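Local coordinates for protein homoserine dehydrogenase (Staphylococcus aureus M1064, PDB 4PG7) that catalyses the NAD(P)-dependent interconversion of aspartate semialdehyde and homoserine in the aspartic acid pathway, at residues L232-V237 / G272-G277. Numbering follows the deposited sequence. Where two conformers were deposited one is given.
Sequences LSFNQV and GIYENG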
ATOM      1  N   LEU A 232     -15.173   0.288  -5.450  1.00 42.32           N
ATOM      2  CA  LEU A 232     -14.031  -0.543  -5.755  1.00 43.07           C
ATOM      3  C   LEU A 232     -13.835  -1.690  -4.756  1.00 45.01           C
ATOM      4  O   LEU A 232     -13.485  -2.785  -5.166  1.00 45.88           O
ATOM      5  CB  LEU A 232     -12.760   0.305  -5.825  1.00 42.66           C
ATOM      6  CG  LEU A 232     -12.759   1.351  -6.946  1.00 44.76           C
ATOM      7  CD1 LEU A 232     -11.521   2.222  -6.859  1.00 43.52           C
ATOM      8  CD2 LEU A 232     -12.845   0.687  -8.318  1.00 48.13           C
ATOM      9  N   SER A 233     -14.099  -1.458  -3.468  1.00 43.38           N
ATOM     10  CA  SER A 233     -13.924  -2.487  -2.433  1.00 44.27           C
ATOM     11  C   SER A 233     -15.048  -3.513  -2.356  1.00 44.80           C
ATOM     12  O   SER A 233     -14.796  -4.706  -2.163  1.00 45.73           O
ATOM     13  CB  SER A 233     -13.780  -1.839  -1.041  1.00 43.36           C
ATOM     14  OG  SER A 233     -12.644  -0.995  -1.003  1.00 43.46           O
ATOM     15  N   PHE A 234     -16.286  -3.044  -2.436  1.00 44.46           N
ATOM     16  CA  PHE A 234     -17.436  -3.876  -2.157  1.00 45.42           C
ATOM     17  C   PHE A 234     -18.285  -4.171  -3.381  1.00 49.13           C
ATOM     18  O   PHE A 234     -19.251  -4.922  -3.264  1.00 48.36           O
ATOM     19  CB  PHE A 234     -18.345  -3.195  -1.142  1.00 44.72           C
ATOM     20  CG  PHE A 234     -17.653  -2.752   0.107  1.00 43.22           C
ATOM     21  CD1 PHE A 234     -16.835  -3.623   0.808  1.00 43.17           C
ATOM     22  CD2 PHE A 234     -17.874  -1.480   0.619  1.00 40.72           C
ATOM     23  CE1 PHE A 234     -16.212  -3.214   1.969  1.00 42.06           C
ATOM     24  CE2 PHE A 234     -17.263  -1.077   1.791  1.00 40.12           C
ATOM     25  CZ  PHE A 234     -16.435  -1.943   2.469  1.00 39.61           C
ATOM     26  N   ASN A 235     -17.953  -3.570  -4.531  1.00 50.16           N
ATOM     27  CA  ASN A 235     -18.775  -3.676  -5.733  0.50 51.84           C
ATOM     28  C   ASN A 235     -20.226  -3.258  -5.486  1.00 51.93           C
ATOM     29  O   ASN A 235     -21.151  -3.814  -6.060  1.00 54.43           O
ATOM     30  CB  ASN A 235     -18.702  -5.090  -6.305  0.50 52.43           C
ATOM     31  CG  ASN A 235     -17.274  -5.581  -6.469  0.50 52.21           C
ATOM     32  OD1 ASN A 235     -16.401  -4.842  -6.922  0.50 50.54           O
ATOM     33  ND2 ASN A 235     -17.031  -6.833  -6.100  0.50 52.65           N
ATOM     34  N   GLN A 236     -20.409  -2.262  -4.628  1.00 51.48           N
ATOM     35  CA  GLN A 236     -21.726  -1.725  -4.326  1.00 51.94           C
ATOM     36  C   GLN A 236     -21.719  -0.257  -4.655  1.00 47.90           C
ATOM     37  O   GLN A 236     -20.755   0.438  -4.377  1.00 47.18           O
ATOM     38  CB  GLN A 236     -22.048  -1.874  -2.843  1.00 54.09           C
ATOM     39  CG  GLN A 236     -22.201  -3.310  -2.376  1.00 58.29           C
ATOM     40  CD  GLN A 236     -23.468  -3.966  -2.881  1.00 61.35           C
ATOM     41  OE1 GLN A 236     -23.431  -5.065  -3.424  1.00 68.88           O
ATOM     42  NE2 GLN A 236     -24.597  -3.296  -2.707  1.00 62.50           N
ATOM     43  N   VAL A 237     -22.827   0.213  -5.198  1.00 46.70           N
ATOM     44  CA  VAL A 237     -23.002   1.602  -5.518  1.00 44.34           C
ATOM     45  C   VAL A 237     -23.740   2.271  -4.379  1.00 43.72           C
ATOM     46  O   VAL A 237     -24.851   1.884  -4.070  1.00 45.54           O
ATOM     47  CB  VAL A 237     -23.838   1.756  -6.804  1.00 44.60           C
ATOM     48  CG1 VAL A 237     -24.248   3.202  -7.013  1.00 44.42           C
ATOM     49  CG2 VAL A 237     -23.072   1.223  -8.008  1.00 44.45           C
ATOM     50  N   GLY A 272     -15.926   2.829   5.299  1.00 29.67           N
ATOM     51  CA  GLY A 272     -16.991   2.018   4.741  1.00 32.15           C
ATOM     52  C   GLY A 272     -16.992   0.650   5.386  1.00 33.89           C
ATOM     53  O   GLY A 272     -15.961  -0.036   5.394  1.00 34.13           O
ATOM     54  N   ILE A 273     -18.144   0.266   5.933  1.00 35.96           N
ATOM     55  CA  ILE A 273     -18.342  -1.043   6.569  1.00 38.40           C
ATOM     56  C   ILE A 273     -19.427  -1.802   5.799  1.00 41.85           C
ATOM     57  O   ILE A 273     -20.530  -1.297   5.625  1.00 38.76           O
ATOM     58  CB  ILE A 273     -18.769  -0.880   8.042  1.00 39.83           C
ATOM     59  CG1 ILE A 273     -17.729  -0.060   8.819  1.00 39.44           C
ATOM     60  CG2 ILE A 273     -18.961  -2.247   8.687  1.00 41.81           C
ATOM     61  CD1 ILE A 273     -18.169   0.373  10.204  1.00 42.19           C
ATOM     62  N   TYR A 274     -19.096  -2.996   5.322  1.00 46.04           N
ATOM     63  CA  TYR A 274     -19.999  -3.797   4.511  1.00 52.27           C
ATOM     64  C   TYR A 274     -20.474  -4.958   5.365  1.00 56.15           C
ATOM     65  O   TYR A 274     -19.727  -5.901   5.578  1.00 54.60           O
ATOM     66  CB  TYR A 274     -19.272  -4.309   3.269  1.00 56.05           C
ATOM     67  CG  TYR A 274     -20.110  -5.060   2.246  1.00 61.88           C
ATOM     68  CD1 TYR A 274     -21.449  -4.740   2.021  1.00 64.45           C
ATOM     69  CD2 TYR A 274     -19.536  -6.049   1.451  1.00 64.26           C
ATOM     70  CE1 TYR A 274     -22.192  -5.409   1.061  1.00 65.79           C
ATOM     71  CE2 TYR A 274     -20.270  -6.717   0.487  1.00 67.57           C
ATOM     72  CZ  TYR A 274     -21.600  -6.396   0.300  1.00 67.85           C
ATOM     73  OH  TYR A 274     -22.334  -7.064  -0.653  1.00 72.73           O
ATOM     74  N   GLU A 275     -21.703  -4.852   5.868  1.00 60.29           N
ATOM     75  CA  GLU A 275     -22.312  -5.853   6.761  1.00 64.68           C
ATOM     76  C   GLU A 275     -23.696  -6.236   6.235  1.00 65.70           C
ATOM     77  O   GLU A 275     -24.511  -5.360   5.937  1.00 64.14           O
ATOM     78  CB  GLU A 275     -22.448  -5.312   8.196  1.00 63.54           C
ATOM     79  CG  GLU A 275     -21.150  -5.264   8.991  1.00 65.23           C
ATOM     80  N   ASN A 276     -23.941  -7.541   6.109  1.00 72.13           N
ATOM     81  CA  ASN A 276     -25.263  -8.094   5.751  1.00 71.28           C
ATOM     82  C   ASN A 276     -25.868  -7.516   4.471  1.00 68.79           C
ATOM     83  O   ASN A 276     -27.003  -7.039   4.459  1.00 64.92           O
ATOM     84  CB  ASN A 276     -26.228  -7.923   6.927  1.00 71.93           C
ATOM     85  CG  ASN A 276     -25.780  -8.689   8.160  1.00 72.10           C
ATOM     86  OD1 ASN A 276     -25.270  -9.809   8.063  1.00 68.99           O
ATOM     87  ND2 ASN A 276     -25.972  -8.088   9.326  1.00 72.54           N
ATOM     88  N   GLY A 277     -25.087  -7.536   3.399  1.00 67.66           N
ATOM     89  CA  GLY A 277     -25.526  -6.977   2.119  1.00 67.73           C
ATOM     90  C   GLY A 277     -25.538  -5.452   1.990  1.00 63.64           C
ATOM     91  O   GLY A 277     -25.802  -4.947   0.898  1.00 66.87           O
TER
HETATM   92  O   HOH W   1     -24.896  -2.167  -0.482  1.00 57.96           O
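Gly272 turns its carbonyl O toward the edge of the Phe234 ring, near the ring plane, 3.5 Å from CZ; having no side chain, the glycine lets the last helical residue of 220-234 press its ring close to the strand. CB of Ile273 points away from the helix end, and the side chain packs on Lys173. Tyr274 and Phe234 carry most of the contact: CB of Tyr274 sits over one face of the Phe234 ring, 3.6 Å from the centroid, as a CH-pi contact, while CB of Ser233 lies over the centre of the opposite face. With CG anti to the backbone N (chi1 -175°), the tyrosine ring runs back past Phe234, centroids 5.1 Å apart and planes oblique at 37°. The Gln236 chain, bent at chi2, crosses the tyrosine at about a right angle, its CG 4.0 Å from CE1 of Tyr274, yet the amide plane lies only 20° from the ring plane. Gly277 O is joined to Gln236 NE2 through one water, which donates to the carbonyl at 3.2 Å; the amide's bond to the water is weak. This is helix-on-sheet packing, seating the C-terminal end of helix 220-234 beside the type I' turn of the hairpin formed by strands 264-275 and 278-289.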